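Local coordinates for protein aminoglycoside 3'-phosphotransferase AphA1-IAB (PDB 4FEX) that confers resistance to kanamycin and related aminoglycosides, probably by transferring a phosphate group from ATP to the drug's 3'-hydroxyl, at residues A39-L44 and F54-K59; A50-L55 and T99-G104; T67-R72 and C215-R220. All coordinates share one frame; numbering follows the deposited sequence.

Contact 1: residues A39-L44 and F54-K59; sequences ATIYRL and FLKHGK. With 0TO (N-(3-chlorophenyl)-6,7-dimethoxyquinazolin-4-amine), chain G.
Ile-41, Phe-54 and Lys-56 meet on one face of a beta hairpin, where strands 40-45 and 53-59 run antiparallel in the N-terminal lobe of this kinase-like fold. This face is the tight one. Ile-41 divides its branches: CG2 lies 3.7 Å from Phe-54 CD1, CG1 rests on Lys-56 CG at 3.8 Å, and CD1 reaches on to the aniline ring of the bound quinazoline. The ligand continues the packing, its bridging amine N6 sitting 4.0 Å above the plane of the Phe-54 ring and over the centre of that ring. Lys-56 passes its aliphatic chain across the edge of the aniline ring at ligand atom C19, with CG 3.5 Å from it. Arg-43 closes the row, because placing CG anti to the backbone N (chi1 -165°) brings its methylenes to the CE1 and CZ atoms of Phe-54, while the guanidinium goes on to a salt bridge with Glu-52. The other face, that of Thr-40, Tyr-42 and His-57, is looser and partly exposed: Tyr-42 CE2 comes only to 4.4 Å from His-57 CB, and the imidazole turns away to Asp-94 and stacks on Trp-96. That face becomes buried again at Leu-55. Between the faces, the pairs Thr-40/His-57 and Tyr-42/Leu-55 each exchange two backbone hydrogen bonds. The chemistry implies a largely apolar wall, with Phe-54 over the bridging amine and quinazoline and Ile-41 and Lys-56 at the rim of the aniline ring, carried by a backbone whose own polar needs are met within the sheet.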
loop_
_atom_site.group_PDB
_atom_site.type_symbol
_atom_site.label_atom_id
_atom_site.label_comp_id
_atom_site.label_asym_id
_atom_site.label_seq_id
_atom_site.Cartn_x
_atom_site.Cartn_y
_atom_site.Cartn_z
ATOM N N ALA A 39 0.870 -7.451 11.923
ATOM C CA ALA A 39 1.886 -6.820 12.743
ATOM C C ALA A 39 1.306 -5.839 13.759
ATOM O O ALA A 39 0.400 -5.064 13.452
ATOM C CB ALA A 39 2.912 -6.145 11.870
ATOM N N THR A 40 1.834 -5.889 14.976
ATOM C CA THR A 40 1.499 -4.903 15.992
ATOM C C THR A 40 2.259 -3.613 15.702
ATOM O O THR A 40 3.494 -3.631 15.540
ATOM C CB THR A 40 1.883 -5.383 17.418
ATOM O OG1 THR A 40 1.209 -6.614 17.728
ATOM C CG2 THR A 40 1.503 -4.327 18.445
ATOM N N ILE A 41 1.533 -2.499 15.632
ATOM C CA ILE A 41 2.175 -1.206 15.419
ATOM C C ILE A 41 2.131 -0.319 16.652
ATOM O O ILE A 41 1.062 0.049 17.112
ATOM C CB ILE A 41 1.521 -0.430 14.285
ATOM C CG1 ILE A 41 1.702 -1.172 12.972
ATOM C CG2 ILE A 41 2.110 0.961 14.201
ATOM C CD1 ILE A 41 1.350 -0.343 11.759
ATOM N N TYR A 42 3.297 0.048 17.167
ATOM C CA TYR A 42 3.363 1.005 18.254
ATOM C C TYR A 42 3.685 2.372 17.699
ATOM O O TYR A 42 4.486 2.489 16.777
ATOM C CB TYR A 42 4.425 0.595 19.261
ATOM C CG TYR A 42 4.208 -0.798 19.786
ATOM C CD1 TYR A 42 3.469 -1.021 20.937
ATOM C CD2 TYR A 42 4.720 -1.894 19.113
ATOM C CE1 TYR A 42 3.265 -2.304 21.408
ATOM C CE2 TYR A 42 4.518 -3.171 19.568
ATOM C CZ TYR A 42 3.796 -3.378 20.715
ATOM O OH TYR A 42 3.606 -4.676 21.161
ATOM N N ARG A 43 3.037 3.402 18.233
ATOM C CA ARG A 43 3.383 4.769 17.894
ATOM C C ARG A 43 4.211 5.322 19.030
ATOM O O ARG A 43 3.800 5.270 20.182
ATOM C CB ARG A 43 2.147 5.643 17.665
ATOM C CG ARG A 43 2.462 6.974 16.965
ATOM C CD ARG A 43 1.202 7.682 16.464
ATOM N NE ARG A 43 0.336 8.066 17.573
ATOM C CZ ARG A 43 0.420 9.217 18.236
ATOM N NH1 ARG A 43 -0.408 9.457 19.239
ATOM N NH2 ARG A 43 1.324 10.131 17.901
ATOM N N LEU A 44 5.388 5.835 18.693
ATOM C CA LEU A 44 6.279 6.431 19.674
ATOM C C LEU A 44 6.269 7.949 19.584
ATOM O O LEU A 44 6.589 8.526 18.541
ATOM C CB LEU A 44 7.693 5.892 19.499
ATOM C CG LEU A 44 7.752 4.392 19.759
ATOM C CD1 LEU A 44 7.931 3.620 18.455
ATOM C CD2 LEU A 44 8.846 4.074 20.748
ATOM N N PHE A 54 7.526 5.007 14.448
ATOM C CA PHE A 54 6.721 3.792 14.487
ATOM C C PHE A 54 7.595 2.564 14.635
ATOM O O PHE A 54 8.661 2.476 14.038
ATOM C CB PHE A 54 5.837 3.659 13.251
ATOM C CG PHE A 54 4.695 4.622 13.222
ATOM C CD1 PHE A 54 3.502 4.321 13.859
ATOM C CD2 PHE A 54 4.812 5.828 12.568
ATOM C CE1 PHE A 54 2.448 5.210 13.830
ATOM C CE2 PHE A 54 3.768 6.715 12.536
ATOM C CZ PHE A 54 2.584 6.409 13.160
ATOM N N LEU A 55 7.136 1.617 15.434
ATOM C CA LEU A 55 7.818 0.358 15.599
ATOM C C LEU A 55 6.820 -0.716 15.195
ATOM O O LEU A 55 5.777 -0.849 15.824
ATOM C CB LEU A 55 8.247 0.205 17.060
ATOM C CG LEU A 55 8.927 -1.080 17.534
ATOM C CD1 LEU A 55 10.175 -1.390 16.726
ATOM C CD2 LEU A 55 9.282 -0.948 18.998
ATOM N N LYS A 56 7.102 -1.438 14.113
ATOM C CA LYS A 56 6.245 -2.540 13.668
ATOM C C LYS A 56 6.812 -3.809 14.293
ATOM O O LYS A 56 8.030 -3.967 14.336
ATOM C CB LYS A 56 6.247 -2.667 12.134
ATOM C CG LYS A 56 4.977 -2.194 11.402
ATOM C CD LYS A 56 4.727 -3.036 10.137
ATOM C CE LYS A 56 3.409 -2.693 9.417
ATOM N NZ LYS A 56 2.704 -3.874 8.750
ATOM N N HIS A 57 5.957 -4.695 14.811
ATOM C CA HIS A 57 6.446 -5.976 15.334
ATOM C C HIS A 57 5.663 -7.143 14.793
ATOM O O HIS A 57 4.440 -7.191 14.904
ATOM C CB HIS A 57 6.448 -6.030 16.860
ATOM C CG HIS A 57 6.797 -7.380 17.413
ATOM N ND1 HIS A 57 6.279 -7.857 18.598
ATOM C CD2 HIS A 57 7.612 -8.354 16.945
ATOM C CE1 HIS A 57 6.754 -9.067 18.834
ATOM N NE2 HIS A 57 7.561 -9.396 17.845
ATOM N N GLY A 58 6.382 -8.090 14.209
ATOM C CA GLY A 58 5.765 -9.264 13.640
ATOM C C GLY A 58 6.354 -10.493 14.292
ATOM O O GLY A 58 7.565 -10.563 14.527
ATOM N N LYS A 59 5.505 -11.462 14.616
ATOM C CA LYS A 59 6.033 -12.743 15.055
ATOM C C LYS A 59 5.617 -13.846 14.104
ATOM O O LYS A 59 4.739 -13.646 13.259
ATOM C CB LYS A 59 5.703 -13.059 16.523
ATOM C CG LYS A 59 4.263 -13.376 16.847
ATOM C CD LYS A 59 4.122 -13.466 18.360
ATOM C CE LYS A 59 4.652 -12.186 19.019
ATOM N NZ LYS A 59 4.590 -12.199 20.511
HETATM C C21 0TO G . 5.455 0.869 9.139
HETATM C C20 0TO G . 5.892 2.128 8.748
HETATM CL CL 0TO G . 7.482 2.350 8.108
HETATM C C18 0TO G . 5.053 3.237 8.859
HETATM C C19 0TO G . 4.163 0.766 9.641
HETATM C C17 0TO G . 3.318 1.883 9.722
HETATM C C7 0TO G . 3.785 3.161 9.430
HETATM N N6 0TO G . 2.945 4.207 9.430
HETATM C C4 0TO G . 3.243 5.504 9.175
HETATM N N5 0TO G . 4.498 6.008 9.126
HETATM C C8 0TO G . 4.730 7.308 8.958
HETATM N N9 0TO G . 3.750 8.202 8.899
HETATM C C2 0TO G . 2.222 6.441 9.217
HETATM C C1 0TO G . 2.490 7.790 9.006
HETATM C C3 0TO G . 0.916 5.993 9.289
HETATM C C10 0TO G . -0.130 6.903 9.232
HETATM O O11 0TO G . -1.409 6.442 9.334
HETATM C C14 0TO G . -1.884 6.053 8.016
HETATM C C12 0TO G . 0.132 8.263 9.065
HETATM C C15 0TO G . 1.456 8.708 8.953
HETATM O O13 0TO G . -0.910 9.148 9.014
HETATM C C16 0TO G . -0.511 10.389 9.616
#

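Contact 2: residues A50-L55 and T99-G104; sequences APELFL and TTAIPG. With 0TO (N-(3-chlorophenyl)-6,7-dimethoxyquinazolin-4-amine), chain G.
The hinge side of the kinase-like nucleotide pocket begins here, where strand 94-100 gives way to the 101-104 linker beside strand 53-59, and a quinazoline ligand occupies the cleft. Phe-54 and Thr-99 form an antiparallel hydrogen-bonded pair, with Thr-99 N to Phe-54 O at 2.8 Å and Phe-54 N to Thr-99 O at 3.0 Å. A third bond, Ala-101 N to Glu-52 O at 3.1 Å, approaches from above the carbonyl plane, 41° out of it, as the ladder frays into the linker. Ala-101 turns CB toward strand 53-59, where the methyl fits between the side chains of Phe-54, with CE2 3.7 Å from Ala-101 CB, and Glu-52, whose carboxylate extends onward to Arg-43. Leu-53 brings CD2 over the backbone of Thr-100, 3.7 Å from Thr-100 CA. Thr-99, apparently at the position of the protein-kinase gatekeeper, holds OG1 between its backbone N and carbonyl carbon (chi1 53°), which leaves OG1 beside the ligand's chlorine CL, about 3.0 Å away, a contact not to be pressed at this resolution. Three residues on, Ile-102 presents its backbone N to quinazoline N9 at 3.1 Å, much as kinase hinges meet the adenine-like edge of their ligands. Within the five-stranded sheet, strand 53-59 lies between strands 40-45 and 94-100; Leu-55 leans on Trp-29 of strand 28-32, while Thr-100 ties its hydroxyl to Thr-84 in the loop leading to the edge strand 85-90.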
loop_
_atom_site.group_PDB
_atom_site.type_symbol
_atom_site.label_atom_id
_atom_site.label_comp_id
_atom_site.label_asym_id
_atom_site.label_seq_id
_atom_site.Cartn_x
_atom_site.Cartn_y
_atom_site.Cartn_z
ATOM N N ALA A 50 12.676 15.341 19.382
ATOM C CA ALA A 50 12.749 14.034 18.732
ATOM C C ALA A 50 11.475 13.735 17.955
ATOM O O ALA A 50 10.365 13.984 18.442
ATOM C CB ALA A 50 13.009 12.946 19.759
ATOM N N PRO A 51 11.624 13.185 16.743
ATOM C CA PRO A 51 10.453 12.951 15.893
ATOM C C PRO A 51 9.632 11.714 16.300
ATOM O O PRO A 51 10.176 10.756 16.861
ATOM C CB PRO A 51 11.071 12.775 14.498
ATOM C CG PRO A 51 12.444 12.260 14.748
ATOM C CD PRO A 51 12.887 12.798 16.084
ATOM N N GLU A 52 8.330 11.753 16.029
ATOM C CA GLU A 52 7.458 10.594 16.215
ATOM C C GLU A 52 8.077 9.390 15.503
ATOM O O GLU A 52 8.771 9.539 14.490
ATOM C CB GLU A 52 6.055 10.907 15.672
ATOM C CG GLU A 52 5.032 9.758 15.697
ATOM C CD GLU A 52 3.572 10.254 15.711
ATOM O OE1 GLU A 52 3.198 10.958 16.677
ATOM O OE2 GLU A 52 2.798 9.945 14.769
ATOM N N LEU A 53 7.862 8.202 16.052
ATOM C CA LEU A 53 8.445 7.002 15.474
ATOM C C LEU A 53 7.413 5.899 15.424
ATOM O O LEU A 53 6.520 5.851 16.266
ATOM C CB LEU A 53 9.633 6.513 16.306
ATOM C CG LEU A 53 10.953 7.282 16.422
ATOM C CD1 LEU A 53 12.010 6.357 16.989
ATOM C CD2 LEU A 53 11.416 7.836 15.104
ATOM N N PHE A 54 7.526 5.007 14.448
ATOM C CA PHE A 54 6.721 3.792 14.487
ATOM C C PHE A 54 7.595 2.564 14.635
ATOM O O PHE A 54 8.661 2.476 14.038
ATOM C CB PHE A 54 5.837 3.659 13.251
ATOM C CG PHE A 54 4.695 4.622 13.222
ATOM C CD1 PHE A 54 3.502 4.321 13.859
ATOM C CD2 PHE A 54 4.812 5.828 12.568
ATOM C CE1 PHE A 54 2.448 5.210 13.830
ATOM C CE2 PHE A 54 3.768 6.715 12.536
ATOM C CZ PHE A 54 2.584 6.409 13.160
ATOM N N LEU A 55 7.136 1.617 15.434
ATOM C CA LEU A 55 7.818 0.358 15.599
ATOM C C LEU A 55 6.820 -0.716 15.195
ATOM O O LEU A 55 5.777 -0.849 15.824
ATOM C CB LEU A 55 8.247 0.205 17.060
ATOM C CG LEU A 55 8.927 -1.080 17.534
ATOM C CD1 LEU A 55 10.175 -1.390 16.726
ATOM C CD2 LEU A 55 9.282 -0.948 18.998
ATOM N N THR A 99 10.926 3.048 12.423
ATOM C CA THR A 99 11.052 4.068 11.378
ATOM C C THR A 99 10.651 5.459 11.869
ATOM O O THR A 99 9.995 5.607 12.901
ATOM C CB THR A 99 10.191 3.714 10.157
ATOM O OG1 THR A 99 8.843 3.463 10.582
ATOM C CG2 THR A 99 10.736 2.460 9.471
ATOM N N THR A 100 11.048 6.486 11.134
ATOM C CA THR A 100 10.613 7.830 11.466
ATOM C C THR A 100 9.213 7.989 10.897
ATOM O O THR A 100 8.836 7.291 9.960
ATOM C CB THR A 100 11.509 8.877 10.817
ATOM O OG1 THR A 100 11.585 8.605 9.417
ATOM C CG2 THR A 100 12.916 8.830 11.386
ATOM N N ALA A 101 8.435 8.902 11.457
ATOM C CA ALA A 101 7.093 9.125 10.950
ATOM C C ALA A 101 7.102 10.195 9.893
ATOM O O ALA A 101 7.924 11.104 9.928
ATOM C CB ALA A 101 6.126 9.506 12.067
ATOM N N ILE A 102 6.181 10.066 8.945
ATOM C CA ILE A 102 5.904 11.128 8.012
ATOM C C ILE A 102 4.766 11.971 8.570
ATOM O O ILE A 102 3.620 11.520 8.667
ATOM C CB ILE A 102 5.597 10.590 6.617
ATOM C CG1 ILE A 102 6.797 9.793 6.123
ATOM C CG2 ILE A 102 5.314 11.735 5.637
ATOM C CD1 ILE A 102 6.750 9.490 4.642
ATOM N N PRO A 103 5.102 13.201 8.971
ATOM C CA PRO A 103 4.181 14.210 9.497
ATOM C C PRO A 103 3.123 14.544 8.476
ATOM O O PRO A 103 3.456 14.803 7.325
ATOM C CB PRO A 103 5.083 15.433 9.659
ATOM C CG PRO A 103 6.200 15.209 8.645
ATOM C CD PRO A 103 6.461 13.744 8.793
ATOM N N GLY A 104 1.864 14.557 8.888
ATOM C CA GLY A 104 0.803 14.970 7.993
ATOM C C GLY A 104 -0.433 14.123 8.150
ATOM O O GLY A 104 -0.545 13.359 9.102
HETATM C C21 0TO G . 5.455 0.869 9.139
HETATM C C20 0TO G . 5.892 2.128 8.748
HETATM CL CL 0TO G . 7.482 2.350 8.108
HETATM C C18 0TO G . 5.053 3.237 8.859
HETATM C C19 0TO G . 4.163 0.766 9.641
HETATM C C17 0TO G . 3.318 1.883 9.722
HETATM C C7 0TO G . 3.785 3.161 9.430
HETATM N N6 0TO G . 2.945 4.207 9.430
HETATM C C4 0TO G . 3.243 5.504 9.175
HETATM N N5 0TO G . 4.498 6.008 9.126
HETATM C C8 0TO G . 4.730 7.308 8.958
HETATM N N9 0TO G . 3.750 8.202 8.899
HETATM C C2 0TO G . 2.222 6.441 9.217
HETATM C C1 0TO G . 2.490 7.790 9.006
HETATM C C3 0TO G . 0.916 5.993 9.289
HETATM C C10 0TO G . -0.130 6.903 9.232
HETATM O O11 0TO G . -1.409 6.442 9.334
HETATM C C14 0TO G . -1.884 6.053 8.016
HETATM C C12 0TO G . 0.132 8.263 9.065
HETATM C C15 0TO G . 1.456 8.708 8.953
HETATM O O13 0TO G . -0.910 9.148 9.014
HETATM C C16 0TO G . -0.511 10.389 9.616
#

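Contact 3: residues T67-R72 and C215-R220. With 0TO (N-(3-chlorophenyl)-6,7-dimethoxyquinazolin-4-amine), chain G.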
loop_
_atom_site.group_PDB
_atom_site.type_symbol
_atom_site.label_atom_id
_atom_site.label_comp_id
_atom_site.label_asym_id
_atom_site.label_seq_id
_atom_site.Cartn_x
_atom_site.Cartn_y
_atom_site.Cartn_z
ATOM N N THR A 67 9.831 -8.144 7.575
ATOM C CA THR A 67 11.130 -8.192 6.924
ATOM C C THR A 67 11.040 -7.674 5.492
ATOM O O THR A 67 11.877 -6.879 5.041
ATOM C CB THR A 67 11.751 -9.607 6.924
ATOM O OG1 THR A 67 11.959 -10.061 8.269
ATOM C CG2 THR A 67 13.098 -9.575 6.222
ATOM N N ASP A 68 10.009 -8.116 4.783
ATOM C CA ASP A 68 9.823 -7.723 3.398
ATOM C C ASP A 68 9.688 -6.209 3.263
ATOM O O ASP A 68 10.116 -5.614 2.267
ATOM C CB ASP A 68 8.598 -8.413 2.807
ATOM C CG ASP A 68 8.788 -9.905 2.635
ATOM O OD1 ASP A 68 9.948 -10.387 2.728
ATOM O OD2 ASP A 68 7.770 -10.594 2.390
ATOM N N GLU A 69 9.101 -5.586 4.275
ATOM C CA GLU A 69 8.862 -4.154 4.229
ATOM C C GLU A 69 10.160 -3.385 4.451
ATOM O O GLU A 69 10.430 -2.382 3.785
ATOM C CB GLU A 69 7.816 -3.748 5.265
ATOM C CG GLU A 69 7.349 -2.319 5.105
ATOM C CD GLU A 69 6.330 -1.897 6.150
ATOM O OE1 GLU A 69 5.897 -2.761 6.959
ATOM O OE2 GLU A 69 5.973 -0.693 6.147
ATOM N N MET A 70 10.969 -3.861 5.389
ATOM C CA MET A 70 12.274 -3.257 5.636
ATOM C C MET A 70 13.134 -3.180 4.366
ATOM O O MET A 70 13.676 -2.124 4.039
ATOM C CB MET A 70 13.005 -4.007 6.757
ATOM C CG MET A 70 14.294 -3.353 7.212
ATOM S SD MET A 70 15.677 -3.730 6.127
ATOM C CE MET A 70 15.747 -5.514 6.319
ATOM N N VAL A 71 13.275 -4.297 3.655
ATOM C CA VAL A 71 14.150 -4.308 2.484
ATOM C C VAL A 71 13.612 -3.395 1.386
ATOM O O VAL A 71 14.370 -2.812 0.617
ATOM C CB VAL A 71 14.368 -5.730 1.922
ATOM C CG1 VAL A 71 15.123 -6.562 2.911
ATOM C CG2 VAL A 71 13.031 -6.391 1.585
ATOM N N ARG A 72 12.297 -3.257 1.328
ATOM C CA ARG A 72 11.693 -2.444 0.296
ATOM C C ARG A 72 11.827 -0.973 0.651
ATOM O O ARG A 72 12.123 -0.146 -0.222
ATOM C CB ARG A 72 10.245 -2.874 0.041
ATOM C CG ARG A 72 10.163 -4.090 -0.887
ATOM C CD ARG A 72 8.908 -4.937 -0.699
ATOM N NE ARG A 72 8.903 -6.099 -1.601
ATOM C CZ ARG A 72 9.518 -7.257 -1.347
ATOM N NH1 ARG A 72 10.205 -7.444 -0.222
ATOM N NH2 ARG A 72 9.456 -8.236 -2.228
ATOM N N CYS A 215 4.944 8.268 0.933
ATOM C CA CYS A 215 4.001 7.179 1.016
ATOM C C CYS A 215 4.477 6.203 2.058
ATOM O O CYS A 215 5.643 6.208 2.431
ATOM C CB CYS A 215 3.855 6.485 -0.334
ATOM S SG CYS A 215 5.277 5.544 -0.815
ATOM N N ILE A 216 3.564 5.373 2.535
ATOM C CA ILE A 216 3.896 4.389 3.540
ATOM C C ILE A 216 3.423 3.015 3.104
ATOM O O ILE A 216 2.811 2.857 2.053
ATOM C CB ILE A 216 3.240 4.723 4.885
ATOM C CG1 ILE A 216 1.713 4.728 4.723
ATOM C CG2 ILE A 216 3.709 6.059 5.372
ATOM C CD1 ILE A 216 0.920 4.800 6.035
ATOM N N ASP A 217 3.728 2.033 3.934
ATOM C CA ASP A 217 3.250 0.672 3.782
ATOM C C ASP A 217 3.791 -0.019 2.525
ATOM O O ASP A 217 3.029 -0.560 1.706
ATOM C CB ASP A 217 1.722 0.651 3.832
ATOM C CG ASP A 217 1.198 -0.511 4.613
ATOM O OD1 ASP A 217 1.673 -0.692 5.759
ATOM O OD2 ASP A 217 0.339 -1.245 4.071
ATOM N N VAL A 218 5.113 -0.028 2.391
ATOM C CA VAL A 218 5.735 -0.386 1.122
ATOM C C VAL A 218 6.017 -1.885 0.976
ATOM O O VAL A 218 6.753 -2.310 0.084
ATOM C CB VAL A 218 7.023 0.426 0.920
ATOM C CG1 VAL A 218 6.688 1.897 0.805
ATOM C CG2 VAL A 218 7.947 0.200 2.077
ATOM N N GLY A 219 5.391 -2.683 1.832
ATOM C CA GLY A 219 5.684 -4.100 1.921
ATOM C C GLY A 219 5.462 -4.957 0.692
ATOM O O GLY A 219 6.069 -6.023 0.579
ATOM N N ARG A 220 4.592 -4.523 -0.214
ATOM C CA ARG A 220 4.288 -5.311 -1.411
ATOM C C ARG A 220 4.915 -4.703 -2.642
ATOM O O ARG A 220 4.639 -5.158 -3.757
ATOM C CB ARG A 220 2.776 -5.424 -1.656
ATOM C CG ARG A 220 1.998 -6.008 -0.503
ATOM C CD ARG A 220 0.883 -6.944 -0.985
ATOM N NE ARG A 220 0.186 -7.548 0.146
ATOM C CZ ARG A 220 -0.772 -6.938 0.838
ATOM N NH1 ARG A 220 -1.347 -7.564 1.860
ATOM N NH2 ARG A 220 -1.165 -5.708 0.508
HETATM C C21 0TO G . 5.455 0.869 9.139
HETATM C C20 0TO G . 5.892 2.128 8.748
HETATM CL CL 0TO G . 7.482 2.350 8.108
HETATM C C18 0TO G . 5.053 3.237 8.859
HETATM C C19 0TO G . 4.163 0.766 9.641
HETATM C C17 0TO G . 3.318 1.883 9.722
HETATM C C7 0TO G . 3.785 3.161 9.430
HETATM N N6 0TO G . 2.945 4.207 9.430
HETATM C C4 0TO G . 3.243 5.504 9.175
HETATM N N5 0TO G . 4.498 6.008 9.126
HETATM C C8 0TO G . 4.730 7.308 8.958
HETATM N N9 0TO G . 3.750 8.202 8.899
HETATM C C2 0TO G . 2.222 6.441 9.217
HETATM C C1 0TO G . 2.490 7.790 9.006
HETATM C C3 0TO G . 0.916 5.993 9.289
HETATM C C10 0TO G . -0.130 6.903 9.232
HETATM O O11 0TO G . -1.409 6.442 9.334
HETATM C C14 0TO G . -1.884 6.053 8.016
HETATM C C12 0TO G . 0.132 8.263 9.065
HETATM C C15 0TO G . 1.456 8.708 8.953
HETATM O O13 0TO G . -0.910 9.148 9.014
HETATM C C16 0TO G . -0.511 10.389 9.616
#
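With its chain straight at chi1 (-170°) and at chi2, Glu-69 reaches from its helix past Val-218 and Gly-219 to the bound quinazoline. The two segments are those of a classic kinase-fold junction: helix 61-76 stands where protein kinases have helix C, and the 215-220 loop, following strand 211-215, where they have the DFG region. Glu-69 crosses Val-218 at about a right angle, its CG 4.0 Å from Val-218 CG2. Farther out, OE2 lies 3.4 Å from ligand atom C21 and 4.3 Å from Asp-217 OD1, too far for a bond. Its other oxygen, OE1, forms a long, weak ion pair with Lys-56 NZ, apparently in the place of the lysine-glutamate pair of protein kinases. Asp-217 itself lies near Asp-199, probably the proton acceptor, and Arg-220 lies near the bound kanamycin. Ile-216 supports the ligand through CD1, which is 3.5 Å from quinazoline atom C3. One helical turn beyond Glu-69, Arg-72 lays its methylenes along two loop carbonyls, CD being 3.3 Å from Gly-219 O. NE then bonds to Val-221 O, and NH1 bends back to its own helix, donating in the guanidinium plane to Asp-68 O at 3.1 Å and 162°.

Contacts 1 and 2 share strand 53-59 and the same sheet: contact 1 is the more buried, while contact 2 is partly buried and unravels into the hinge linker. Both depend on backbone ladders, and the salt bridge from Arg-43 to Glu-52 joins the two directly. Contact 3, partly buried although nearest the middle of the chain, has a different chemistry, with a helix set against an irregular loop by side chains and carbonyls instead of strand pairing. It meets contact 1 where Lys-56 packs on Glu-69 and forms a long, weak ion pair with it. All three touch the quinazoline ligand, from the Phe-54 face, the hinge and the Ile-216 side, and together they line one cleft.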